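Local structure of N-terminal acetyltransferase B complex subunit MDM20 (Candida albicans, 5K04) at residues 100-105 against 110-115; 118-121 against 127-130; 146-151 against 483-488; 467-472 against 503-508. The protein probably serves as the non-catalytic auxiliary subunit of the NatB N-terminal acetyltransferase, a helical-repeat scaffold that embraces the NAT3 subunit. One frame throughout, in Å; residues are numbered along the deposited sequence.

Interaction 1. Residues 100-105 against 110-115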
loop_
_atom_site.group_PDB
_atom_site.type_symbol
_atom_site.label_atom_id
_atom_site.label_comp_id
_atom_site.label_asym_id
_atom_site.label_seq_id
_atom_site.Cartn_x
_atom_site.Cartn_y
_atom_site.Cartn_z
ATOM N N ASN A 100 -0.097 25.449 -28.773
ATOM C CA ASN A 100 -0.252 26.713 -29.480
ATOM C C ASN A 100 0.556 27.811 -28.805
ATOM O O ASN A 100 1.170 28.643 -29.481
ATOM C CB ASN A 100 -1.733 27.093 -29.561
ATOM C CG ASN A 100 -2.511 26.234 -30.560
ATOM O OD1 ASN A 100 -1.939 25.661 -31.489
ATOM N ND2 ASN A 100 -3.821 26.143 -30.365
ATOM N N ALA A 101 0.588 27.812 -27.469
ATOM C CA ALA A 101 1.340 28.833 -26.744
ATOM C C ALA A 101 2.842 28.671 -26.954
ATOM O O ALA A 101 3.562 29.657 -27.143
ATOM C CB ALA A 101 1.000 28.776 -25.253
ATOM N N ILE A 102 3.330 27.430 -26.909
ATOM C CA ILE A 102 4.742 27.158 -27.158
ATOM C C ILE A 102 5.117 27.539 -28.583
ATOM O O ILE A 102 6.171 28.141 -28.829
ATOM C CB ILE A 102 5.037 25.677 -26.881
ATOM C CG1 ILE A 102 4.820 25.364 -25.406
ATOM C CG2 ILE A 102 6.440 25.320 -27.329
ATOM C CD1 ILE A 102 4.641 23.885 -25.138
ATOM N N LYS A 103 4.268 27.170 -29.544
ATOM C CA LYS A 103 4.493 27.549 -30.935
ATOM C C LYS A 103 4.549 29.068 -31.095
ATOM O O LYS A 103 5.450 29.597 -31.757
ATOM C CB LYS A 103 3.393 26.930 -31.808
ATOM C CG LYS A 103 3.561 27.127 -33.322
ATOM C CD LYS A 103 2.462 26.409 -34.130
ATOM C CE LYS A 103 2.630 26.622 -35.638
ATOM N NZ LYS A 103 1.562 25.967 -36.459
ATOM N N LYS A 104 3.616 29.788 -30.459
ATOM C CA LYS A 104 3.503 31.241 -30.610
ATOM C C LYS A 104 4.553 32.003 -29.803
ATOM O O LYS A 104 4.958 33.098 -30.208
ATOM C CB LYS A 104 2.105 31.687 -30.188
ATOM C CG LYS A 104 1.494 32.805 -31.011
ATOM C CD LYS A 104 2.048 34.173 -30.651
ATOM C CE LYS A 104 1.106 35.284 -31.096
ATOM N NZ LYS A 104 1.597 36.632 -30.686
ATOM N N TYR A 105 4.993 31.461 -28.663
ATOM C CA TYR A 105 5.917 32.143 -27.750
ATOM C C TYR A 105 7.021 31.190 -27.303
ATOM O O TYR A 105 7.127 30.860 -26.116
ATOM C CB TYR A 105 5.172 32.687 -26.531
ATOM C CG TYR A 105 3.897 33.417 -26.860
ATOM C CD1 TYR A 105 3.898 34.780 -27.124
ATOM C CD2 TYR A 105 2.690 32.745 -26.892
ATOM C CE1 TYR A 105 2.721 35.453 -27.417
ATOM C CE2 TYR A 105 1.513 33.402 -27.192
ATOM C CZ TYR A 105 1.529 34.758 -27.447
ATOM O OH TYR A 105 0.348 35.407 -27.741
ATOM N N GLU A 110 10.146 26.454 -21.761
ATOM C CA GLU A 110 10.459 25.736 -20.530
ATOM C C GLU A 110 9.373 25.963 -19.479
ATOM O O GLU A 110 8.779 25.006 -18.967
ATOM C CB GLU A 110 11.840 26.153 -20.000
ATOM C CG GLU A 110 12.346 25.245 -18.862
ATOM C CD GLU A 110 13.726 25.602 -18.326
ATOM O OE1 GLU A 110 14.097 26.792 -18.332
ATOM O OE2 GLU A 110 14.432 24.674 -17.873
ATOM N N THR A 111 9.070 27.231 -19.193
ATOM C CA THR A 111 8.079 27.581 -18.173
ATOM C C THR A 111 6.702 26.998 -18.488
ATOM O O THR A 111 6.023 26.473 -17.595
ATOM C CB THR A 111 8.005 29.105 -18.046
ATOM O OG1 THR A 111 9.319 29.623 -17.804
ATOM C CG2 THR A 111 7.114 29.506 -16.892
ATOM N N LEU A 112 6.266 27.091 -19.752
ATOM C CA LEU A 112 4.983 26.508 -20.127
ATOM C C LEU A 112 5.008 24.991 -19.968
ATOM O O LEU A 112 4.084 24.402 -19.396
ATOM C CB LEU A 112 4.626 26.884 -21.562
ATOM C CG LEU A 112 4.228 28.320 -21.888
ATOM C CD1 LEU A 112 4.116 28.476 -23.394
ATOM C CD2 LEU A 112 2.920 28.699 -21.204
ATOM N N CYS A 113 6.074 24.352 -20.456
ATOM C CA CYS A 113 6.170 22.898 -20.415
ATOM C C CYS A 113 6.178 22.380 -18.979
ATOM O O CYS A 113 5.533 21.370 -18.680
ATOM C CB CYS A 113 7.411 22.438 -21.185
ATOM S SG CYS A 113 7.259 22.497 -22.976
ATOM N N LEU A 114 6.842 23.098 -18.058
ATOM C CA LEU A 114 6.910 22.638 -16.667
ATOM C C LEU A 114 5.564 22.765 -15.963
ATOM O O LEU A 114 5.209 21.910 -15.146
ATOM C CB LEU A 114 7.991 23.405 -15.894
ATOM C CG LEU A 114 9.429 23.131 -16.372
ATOM C CD1 LEU A 114 10.469 23.892 -15.558
ATOM C CD2 LEU A 114 9.757 21.635 -16.410
ATOM N N SER A 115 4.809 23.835 -16.252
ATOM C CA SER A 115 3.436 23.951 -15.750
ATOM C C SER A 115 2.559 22.832 -16.313
ATOM O O SER A 115 1.849 22.145 -15.573
ATOM C CB SER A 115 2.877 25.335 -16.116
ATOM O OG SER A 115 1.473 25.410 -15.980
#

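Interaction 2. Residues 118-121 against 127-130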
loop_
_atom_site.group_PDB
_atom_site.type_symbol
_atom_site.label_atom_id
_atom_site.label_comp_id
_atom_site.label_asym_id
_atom_site.label_seq_id
_atom_site.Cartn_x
_atom_site.Cartn_y
_atom_site.Cartn_z
ATOM N N ASP A 118 3.748 19.582 -14.535
ATOM C CA ASP A 118 3.356 19.537 -13.128
ATOM C C ASP A 118 1.860 19.327 -12.975
ATOM O O ASP A 118 1.417 18.610 -12.076
ATOM C CB ASP A 118 3.787 20.819 -12.423
ATOM C CG ASP A 118 5.290 20.908 -12.261
ATOM O OD1 ASP A 118 5.985 19.945 -12.652
ATOM O OD2 ASP A 118 5.779 21.926 -11.742
ATOM N N ASN A 119 1.067 19.940 -13.851
ATOM C CA ASN A 119 -0.373 19.758 -13.806
ATOM C C ASN A 119 -0.796 18.421 -14.393
ATOM O O ASN A 119 -1.866 17.921 -14.047
ATOM C CB ASN A 119 -1.067 20.912 -14.539
ATOM C CG ASN A 119 -0.927 22.253 -13.794
ATOM O OD1 ASN A 119 -0.518 23.262 -14.364
ATOM N ND2 ASN A 119 -1.271 22.253 -12.515
ATOM N N SER A 120 0.037 17.821 -15.247
ATOM C CA SER A 120 -0.307 16.589 -15.942
ATOM C C SER A 120 -0.001 15.343 -15.133
ATOM O O SER A 120 -0.487 14.269 -15.495
ATOM C CB SER A 120 0.435 16.488 -17.288
ATOM O OG SER A 120 -0.067 17.421 -18.234
ATOM N N ILE A 121 0.791 15.455 -14.064
ATOM C CA ILE A 121 1.308 14.259 -13.402
ATOM C C ILE A 121 0.163 13.397 -12.875
ATOM O O ILE A 121 0.120 12.185 -13.120
ATOM C CB ILE A 121 2.301 14.655 -12.299
ATOM C CG1 ILE A 121 3.570 15.203 -12.968
ATOM C CG2 ILE A 121 2.609 13.455 -11.392
ATOM C CD1 ILE A 121 4.703 15.568 -12.039
ATOM N N LYS A 127 1.798 9.563 -23.116
ATOM C CA LYS A 127 1.863 10.255 -24.403
ATOM C C LYS A 127 1.970 11.756 -24.206
ATOM O O LYS A 127 2.600 12.446 -25.015
ATOM C CB LYS A 127 0.633 9.920 -25.260
ATOM C CG LYS A 127 0.782 8.651 -26.080
ATOM C CD LYS A 127 -0.550 8.115 -26.577
ATOM C CE LYS A 127 -0.376 6.734 -27.210
ATOM N NZ LYS A 127 -1.681 6.080 -27.501
ATOM N N VAL A 128 1.359 12.267 -23.131
ATOM C CA VAL A 128 1.480 13.677 -22.782
ATOM C C VAL A 128 2.868 13.971 -22.216
ATOM O O VAL A 128 3.525 14.926 -22.642
ATOM C CB VAL A 128 0.358 14.076 -21.808
ATOM C CG1 VAL A 128 0.715 15.340 -21.074
ATOM C CG2 VAL A 128 -0.931 14.280 -22.580
ATOM N N PHE A 129 3.340 13.149 -21.265
ATOM C CA PHE A 129 4.702 13.300 -20.760
ATOM C C PHE A 129 5.692 13.389 -21.913
ATOM O O PHE A 129 6.528 14.296 -21.973
ATOM C CB PHE A 129 5.084 12.117 -19.861
ATOM C CG PHE A 129 4.547 12.190 -18.459
ATOM C CD1 PHE A 129 3.228 12.532 -18.212
ATOM C CD2 PHE A 129 5.362 11.856 -17.382
ATOM C CE1 PHE A 129 2.734 12.572 -16.915
ATOM C CE2 PHE A 129 4.879 11.896 -16.081
ATOM C CZ PHE A 129 3.561 12.255 -15.849
ATOM N N ASN A 130 5.603 12.430 -22.837
ATOM C CA ASN A 130 6.523 12.358 -23.959
ATOM C C ASN A 130 6.323 13.531 -24.912
ATOM O O ASN A 130 7.291 14.050 -25.478
ATOM C CB ASN A 130 6.324 11.025 -24.681
ATOM C CG ASN A 130 7.064 10.960 -25.984
ATOM O OD1 ASN A 130 6.557 11.374 -27.026
ATOM N ND2 ASN A 130 8.288 10.440 -25.934
#

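Interaction 3. Residues 146-151 against 483-488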
loop_
_atom_site.group_PDB
_atom_site.type_symbol
_atom_site.label_atom_id
_atom_site.label_comp_id
_atom_site.label_asym_id
_atom_site.label_seq_id
_atom_site.Cartn_x
_atom_site.Cartn_y
_atom_site.Cartn_z
ATOM N N THR A 146 16.913 16.007 -22.442
ATOM C CA THR A 146 17.046 14.898 -23.381
ATOM C C THR A 146 16.822 13.564 -22.675
ATOM O O THR A 146 16.174 12.655 -23.214
ATOM C CB THR A 146 18.419 14.960 -24.049
ATOM O OG1 THR A 146 18.572 16.238 -24.677
ATOM C CG2 THR A 146 18.546 13.862 -25.093
ATOM N N LEU A 147 17.326 13.449 -21.448
ATOM C CA LEU A 147 17.128 12.238 -20.661
ATOM C C LEU A 147 15.653 12.031 -20.343
ATOM O O LEU A 147 15.139 10.912 -20.451
ATOM C CB LEU A 147 17.955 12.323 -19.372
ATOM C CG LEU A 147 19.464 12.224 -19.589
ATOM C CD1 LEU A 147 20.267 12.856 -18.459
ATOM C CD2 LEU A 147 19.821 10.749 -19.712
ATOM N N TRP A 148 14.971 13.103 -19.915
ATOM C CA TRP A 148 13.525 13.072 -19.694
ATOM C C TRP A 148 12.801 12.481 -20.895
ATOM O O TRP A 148 12.043 11.509 -20.785
ATOM C CB TRP A 148 13.011 14.492 -19.436
ATOM C CG TRP A 148 13.387 15.057 -18.093
ATOM C CD1 TRP A 148 14.222 14.497 -17.169
ATOM C CD2 TRP A 148 12.912 16.289 -17.510
ATOM N NE1 TRP A 148 14.302 15.306 -16.047
ATOM C CE2 TRP A 148 13.505 16.405 -16.228
ATOM C CE3 TRP A 148 12.044 17.297 -17.946
ATOM C CZ2 TRP A 148 13.271 17.497 -15.388
ATOM C CZ3 TRP A 148 11.806 18.387 -17.109
ATOM C CH2 TRP A 148 12.422 18.476 -15.845
ATOM N N TYR A 149 13.045 13.083 -22.058
ATOM C CA TYR A 149 12.393 12.679 -23.294
ATOM C C TYR A 149 12.656 11.206 -23.587
ATOM O O TYR A 149 11.726 10.448 -23.878
ATOM C CB TYR A 149 12.905 13.591 -24.405
ATOM C CG TYR A 149 12.185 13.498 -25.712
ATOM C CD1 TYR A 149 10.837 13.141 -25.765
ATOM C CD2 TYR A 149 12.848 13.778 -26.910
ATOM C CE1 TYR A 149 10.161 13.065 -26.975
ATOM C CE2 TYR A 149 12.173 13.707 -28.140
ATOM C CZ TYR A 149 10.827 13.353 -28.163
ATOM O OH TYR A 149 10.147 13.270 -29.357
ATOM N N ALA A 150 13.921 10.781 -23.455
ATOM C CA ALA A 150 14.311 9.389 -23.683
ATOM C C ALA A 150 13.641 8.455 -22.688
ATOM O O ALA A 150 13.103 7.399 -23.057
ATOM C CB ALA A 150 15.833 9.255 -23.574
ATOM N N PHE A 151 13.694 8.816 -21.411
ATOM C CA PHE A 151 13.050 8.002 -20.389
ATOM C C PHE A 151 11.547 7.889 -20.639
ATOM O O PHE A 151 10.952 6.832 -20.395
ATOM C CB PHE A 151 13.343 8.596 -19.004
ATOM C CG PHE A 151 12.822 7.765 -17.869
ATOM C CD1 PHE A 151 13.373 6.524 -17.588
ATOM C CD2 PHE A 151 11.779 8.230 -17.084
ATOM C CE1 PHE A 151 12.883 5.761 -16.535
ATOM C CE2 PHE A 151 11.296 7.481 -16.035
ATOM C CZ PHE A 151 11.845 6.241 -15.760
ATOM N N GLY A 483 12.536 13.819 -8.421
ATOM C CA GLY A 483 13.200 12.702 -9.070
ATOM C C GLY A 483 13.550 13.002 -10.516
ATOM O O GLY A 483 14.597 12.584 -11.002
ATOM N N PHE A 484 12.667 13.717 -11.230
ATOM C CA PHE A 484 13.015 14.177 -12.571
ATOM C C PHE A 484 14.091 15.263 -12.533
ATOM O O PHE A 484 15.041 15.221 -13.319
ATOM C CB PHE A 484 11.766 14.687 -13.294
ATOM C CG PHE A 484 11.006 13.624 -14.058
ATOM C CD1 PHE A 484 11.371 13.288 -15.356
ATOM C CD2 PHE A 484 9.906 12.993 -13.491
ATOM C CE1 PHE A 484 10.667 12.331 -16.062
ATOM C CE2 PHE A 484 9.196 12.030 -14.185
ATOM C CZ PHE A 484 9.581 11.692 -15.477
ATOM N N ASP A 485 13.949 16.250 -11.630
ATOM C CA ASP A 485 14.901 17.362 -11.576
ATOM C C ASP A 485 16.302 16.866 -11.269
ATOM O O ASP A 485 17.288 17.343 -11.844
ATOM C CB ASP A 485 14.490 18.385 -10.516
ATOM C CG ASP A 485 13.404 19.329 -10.998
ATOM O OD1 ASP A 485 12.969 19.209 -12.165
ATOM O OD2 ASP A 485 12.991 20.178 -10.187
ATOM N N ASN A 486 16.413 15.962 -10.318
ATOM C CA ASN A 486 17.630 15.191 -10.193
ATOM C C ASN A 486 18.233 14.052 -10.989
ATOM O O ASN A 486 19.209 13.446 -10.577
ATOM C CB ASN A 486 17.821 14.764 -8.740
ATOM C CG ASN A 486 17.767 15.976 -7.781
ATOM O OD1 ASN A 486 18.778 16.619 -7.514
ATOM N ND2 ASN A 486 16.567 16.311 -7.310
ATOM N N GLY A 487 17.637 13.680 -12.078
ATOM C CA GLY A 487 18.235 12.449 -12.570
ATOM C C GLY A 487 18.101 11.022 -12.117
ATOM O O GLY A 487 18.957 10.199 -12.437
ATOM N N VAL A 488 17.060 10.729 -11.335
ATOM C CA VAL A 488 17.006 9.472 -10.598
ATOM C C VAL A 488 16.073 8.508 -11.311
ATOM O O VAL A 488 15.077 8.037 -10.746
ATOM C CB VAL A 488 16.577 9.710 -9.142
ATOM C CG1 VAL A 488 17.120 8.607 -8.258
ATOM C CG2 VAL A 488 17.086 11.068 -8.669
#

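Interaction 4. Residues 467-472 against 503-508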
loop_
_atom_site.group_PDB
_atom_site.type_symbol
_atom_site.label_atom_id
_atom_site.label_comp_id
_atom_site.label_asym_id
_atom_site.label_seq_id
_atom_site.Cartn_x
_atom_site.Cartn_y
_atom_site.Cartn_z
ATOM N N ARG A 467 -6.499 12.311 5.943
ATOM C CA ARG A 467 -5.431 13.311 5.865
ATOM C C ARG A 467 -4.094 12.687 5.477
ATOM O O ARG A 467 -3.259 13.360 4.864
ATOM C CB ARG A 467 -5.313 14.077 7.186
ATOM C CG ARG A 467 -6.494 15.017 7.427
ATOM C CD ARG A 467 -6.341 15.834 8.697
ATOM N NE ARG A 467 -7.514 16.681 8.930
ATOM C CZ ARG A 467 -8.345 16.542 9.959
ATOM N NH1 ARG A 467 -8.118 15.592 10.857
ATOM N NH2 ARG A 467 -9.393 17.351 10.090
ATOM N N PHE A 468 -3.873 11.413 5.823
ATOM C CA PHE A 468 -2.714 10.697 5.302
ATOM C C PHE A 468 -2.770 10.647 3.778
ATOM O O PHE A 468 -1.777 10.922 3.100
ATOM C CB PHE A 468 -2.645 9.274 5.890
ATOM C CG PHE A 468 -2.262 8.224 4.869
ATOM C CD1 PHE A 468 -0.963 8.157 4.372
ATOM C CD2 PHE A 468 -3.203 7.325 4.391
ATOM C CE1 PHE A 468 -0.612 7.221 3.417
ATOM C CE2 PHE A 468 -2.856 6.376 3.435
ATOM C CZ PHE A 468 -1.561 6.328 2.940
ATOM N N TYR A 469 -3.946 10.309 3.231
ATOM C CA TYR A 469 -4.134 10.289 1.780
ATOM C C TYR A 469 -3.847 11.654 1.153
ATOM O O TYR A 469 -3.203 11.738 0.099
ATOM C CB TYR A 469 -5.557 9.814 1.451
ATOM C CG TYR A 469 -5.736 8.309 1.588
ATOM C CD1 TYR A 469 -5.214 7.450 0.633
ATOM C CD2 TYR A 469 -6.418 7.749 2.662
ATOM C CE1 TYR A 469 -5.359 6.084 0.723
ATOM C CE2 TYR A 469 -6.572 6.347 2.769
ATOM C CZ TYR A 469 -6.031 5.529 1.783
ATOM O OH TYR A 469 -6.130 4.155 1.826
ATOM N N LEU A 470 -4.308 12.734 1.791
ATOM C CA LEU A 470 -4.004 14.077 1.295
ATOM C C LEU A 470 -2.506 14.352 1.322
ATOM O O LEU A 470 -1.957 14.957 0.395
ATOM C CB LEU A 470 -4.729 15.115 2.147
ATOM C CG LEU A 470 -6.220 15.332 1.968
ATOM C CD1 LEU A 470 -6.717 16.378 2.978
ATOM C CD2 LEU A 470 -6.472 15.795 0.548
ATOM N N THR A 471 -1.834 13.916 2.392
ATOM C CA THR A 471 -0.400 14.136 2.562
ATOM C C THR A 471 0.421 13.318 1.561
ATOM O O THR A 471 1.366 13.830 0.947
ATOM C CB THR A 471 -0.029 13.785 4.005
ATOM O OG1 THR A 471 -0.644 14.736 4.885
ATOM C CG2 THR A 471 1.489 13.776 4.214
ATOM N N SER A 472 0.066 12.046 1.387
ATOM C CA SER A 472 0.779 11.175 0.460
ATOM C C SER A 472 0.646 11.664 -0.979
ATOM O O SER A 472 1.631 11.679 -1.728
ATOM C CB SER A 472 0.253 9.743 0.603
ATOM O OG SER A 472 0.872 8.884 -0.338
ATOM N N GLN A 503 -3.986 6.748 -6.264
ATOM C CA GLN A 503 -4.906 7.787 -6.712
ATOM C C GLN A 503 -6.366 7.378 -6.534
ATOM O O GLN A 503 -7.218 8.220 -6.228
ATOM C CB GLN A 503 -4.627 8.110 -8.174
ATOM C CG GLN A 503 -5.525 9.173 -8.742
ATOM C CD GLN A 503 -5.424 9.254 -10.242
ATOM O OE1 GLN A 503 -5.780 8.311 -10.962
ATOM N NE2 GLN A 503 -4.920 10.382 -10.729
ATOM N N ASN A 504 -6.677 6.099 -6.737
ATOM C CA ASN A 504 -8.059 5.641 -6.711
ATOM C C ASN A 504 -8.152 4.235 -6.134
ATOM O O ASN A 504 -8.719 3.323 -6.736
ATOM C CB ASN A 504 -8.682 5.676 -8.097
ATOM C CG ASN A 504 -10.162 5.810 -8.017
ATOM O OD1 ASN A 504 -10.696 6.297 -7.010
ATOM N ND2 ASN A 504 -10.846 5.386 -9.057
ATOM N N SER A 505 -7.571 4.047 -4.954
ATOM C CA SER A 505 -7.536 2.732 -4.352
ATOM C C SER A 505 -8.853 2.455 -3.636
ATOM O O SER A 505 -9.571 3.370 -3.222
ATOM C CB SER A 505 -6.352 2.595 -3.388
ATOM O OG SER A 505 -6.607 3.143 -2.102
ATOM N N ILE A 506 -9.169 1.166 -3.515
ATOM C CA ILE A 506 -10.368 0.765 -2.795
ATOM C C ILE A 506 -10.277 1.196 -1.334
ATOM O O ILE A 506 -11.283 1.570 -0.724
ATOM C CB ILE A 506 -10.585 -0.754 -2.960
ATOM C CG1 ILE A 506 -11.829 -1.225 -2.187
ATOM C CG2 ILE A 506 -9.349 -1.542 -2.526
ATOM C CD1 ILE A 506 -13.123 -0.809 -2.830
ATOM N N SER A 507 -9.061 1.234 -0.778
ATOM C CA SER A 507 -8.895 1.656 0.616
ATOM C C SER A 507 -9.170 3.151 0.797
ATOM O O SER A 507 -9.659 3.578 1.857
ATOM C CB SER A 507 -7.484 1.297 1.102
ATOM O OG SER A 507 -7.257 -0.107 1.003
ATOM N N LEU A 508 -8.837 3.962 -0.213
ATOM C CA LEU A 508 -9.129 5.396 -0.180
ATOM C C LEU A 508 -10.622 5.645 -0.285
ATOM O O LEU A 508 -11.187 6.466 0.449
ATOM C CB LEU A 508 -8.411 6.110 -1.334
ATOM C CG LEU A 508 -9.015 7.442 -1.785
ATOM C CD1 LEU A 508 -8.851 8.523 -0.713
ATOM C CD2 LEU A 508 -8.446 7.911 -3.169
#

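Interaction 1. Residues 100-105 against 110-115
Leu112 carries CG opposite its carbonyl carbon (chi1 -71°), and an extended second torsion then drives one branch straight at helix 91-104. On the other side Ile102 turns CG1 the same way (chi1 -65°) and sends CD1 out toward helix 109-120. The two side chains therefore slide past each other in opposite directions instead of meeting end on. Leu112 CD1 is the busy atom: it lies 3.6 Å from Ala101 CB, and it also sits 3.8 Å from Ile102 CG1 and close to the backbone N of Ile102. Further out, the end of Ile102 passes Leu112 and reaches the next residue, with CD1 3.7 Å from Cys113 SG. The two helical segments run antiparallel, their axes 169° apart in direction and 9.9 Å apart at closest approach, and only a short turn joins them. The pair forms an antiparallel helical hairpin, consistent with the TPR-clan relationship of the family. No hydrogen bond crosses between the segments; the grip is apolar, with all four touching residues buried. Ile78 of helix 75-87 packs on both Ala101 and Leu112 and closes one flank. From helix 126-138, Tyr135 lies against Ile102, while Ile132 and Leu136 lie against Cys113.

Interaction 2. Residues 118-121 against 127-130
Phe129 and Ile121 meet with their side chains crossing at about a right angle, and the far end of the phenyl ring does the touching. Its CZ lies 3.9 Å from Ile121 CA and 4.1 Å from Ile121 CG1, so the ring tip rests against the root of the isoleucine and the first carbon of its longer branch. Ile121 CA stands obliquely to the ring. The neighbouring ring carbon, CE1, is 3.9 Å from Ser120 O, and this carbonyl oxygen lies at the ring edge, near its plane. Phe129 gets there because CG stands opposite its own carbonyl carbon (chi1 -80°), which swings the ring from the flank of its helix toward the last turn of helix 109-120.

Ser120 and Val128 form the second half of the contact. Both point their CB atoms at the other segment, and Val128 CG1 comes 3.6 Å from Ser120 OG and 4.0 Å from Ser120 CB. The serine hydroxyl meets only a methyl here; its hydrogen bond goes back to Trp116 O, one turn earlier in its own helix. No hydrogen bond links the two segments.

The contact joins helix 109-120 to helix 126-138, which follows it after a short loop. Phe117 meets the Phe129 ring edge to face, Ile480 and Ile481 of the long helix 456-485 lie on Ile121, and helix 143-157 packs along the other side of helix 126-138 at Asn130.

Interaction 3. Residues 146-151 against 483-488
Trp148 of helix 143-157 meets Phe484 of helix 456-485, a helix far away in the sequence. From CB its ring is set beside the backbone N (chi1 -72°), and the indole at once meets the phenyl edge, Phe484 CD1 lying over its face: CG is 3.8 Å from Phe484 CD1, and Trp148 CD1 is nearer to that same atom at 3.6 Å. This is a T-shaped pair, with the planes at 88° and the Phe484 centroid 5.0 Å from that of the five-membered ring. Next comes NE1, which donates to Phe484 O at 2.8 Å. Beyond it CZ2 passes 3.7 Å from Asp485 OD1, and CH2, at the far end of the indole, is 3.8 Å from the same Asp485 OD1; the carboxylate lies at the indole edge, nearly coplanar with it. Phe151 adds a looser touch on Phe484.

Phe484 lies in the last turn of helix 456-485, whose Schellman motif closes at Gly487. Phe484 O thus accepts twice, from Gly487 N and from Trp148 NE1 on the opposite face of the carbonyl plane. The indole bond is bent (148°), so a helix-end carbonyl is satisfied by a buried tryptophan, while the nearby carboxylate would probably favour the electropositive indole edge.

Interaction 4. Residues 467-472 against 503-508
Segment 467-472 of helix 456-485 comes nearest to the start of helix 506-521 at Tyr469 and Leu508, whose CA atoms are 7.3 Å apart. Tyr469 spans the gap, its ring over the first turn of the second helix. Leu508 CB lies over one face, 4.0 Å from the ring centroid and 24° off its normal, a CH-pi contact, with Tyr469 CE1 the closest ring atom to it at 3.7 Å. CD1 of the leucine extends back over the inner end of the ring, 3.9 Å from Tyr469 CG. On the opposite face Phe468 CE2 sits above the ring centre, so the phenol is sandwiched. Its OH comes to 3.2 Å from Ser507 CB, near Leu508 N but at an angle too poor for a hydrogen bond.

Ser505 is the N-cap of helix 506-521. Placed between backbone N and carbonyl carbon (chi1 82°), its OG accepts from Leu508 N at 3.0 Å. The same OG and Tyr469 OH both hydrogen-bond to Glu443 OE1, and Ser507 OG to Glu443 O. One glutamate thereby ties the phenol to the capping serine, and the nearby helix N-terminus would probably help stabilise its negative charge.

Overall arrangement
Interactions 1, 2 and 3 cluster on one side of the chain's centre, and interaction 4 lies nearer the middle, about 9 Å from that centre. Interactions 1 and 2 follow in series along helix 109-120, their centres about 13 Å apart. Interaction 3 touches both: Leu114 CD2 meets Trp148 CZ3 at 3.9 Å, and Asn130 O lies 3.4 Å from Tyr149 CE1. Interactions 3 and 4 share helix 456-485, centres about 27 Å apart, so this long helix runs from the neighbourhood of helix 143-157 to the middle of the chain. Both also border the NAT3 subunit, which packs against Asn486 and Val488 in interaction 3 and against Thr471 and Ser472 in interaction 4.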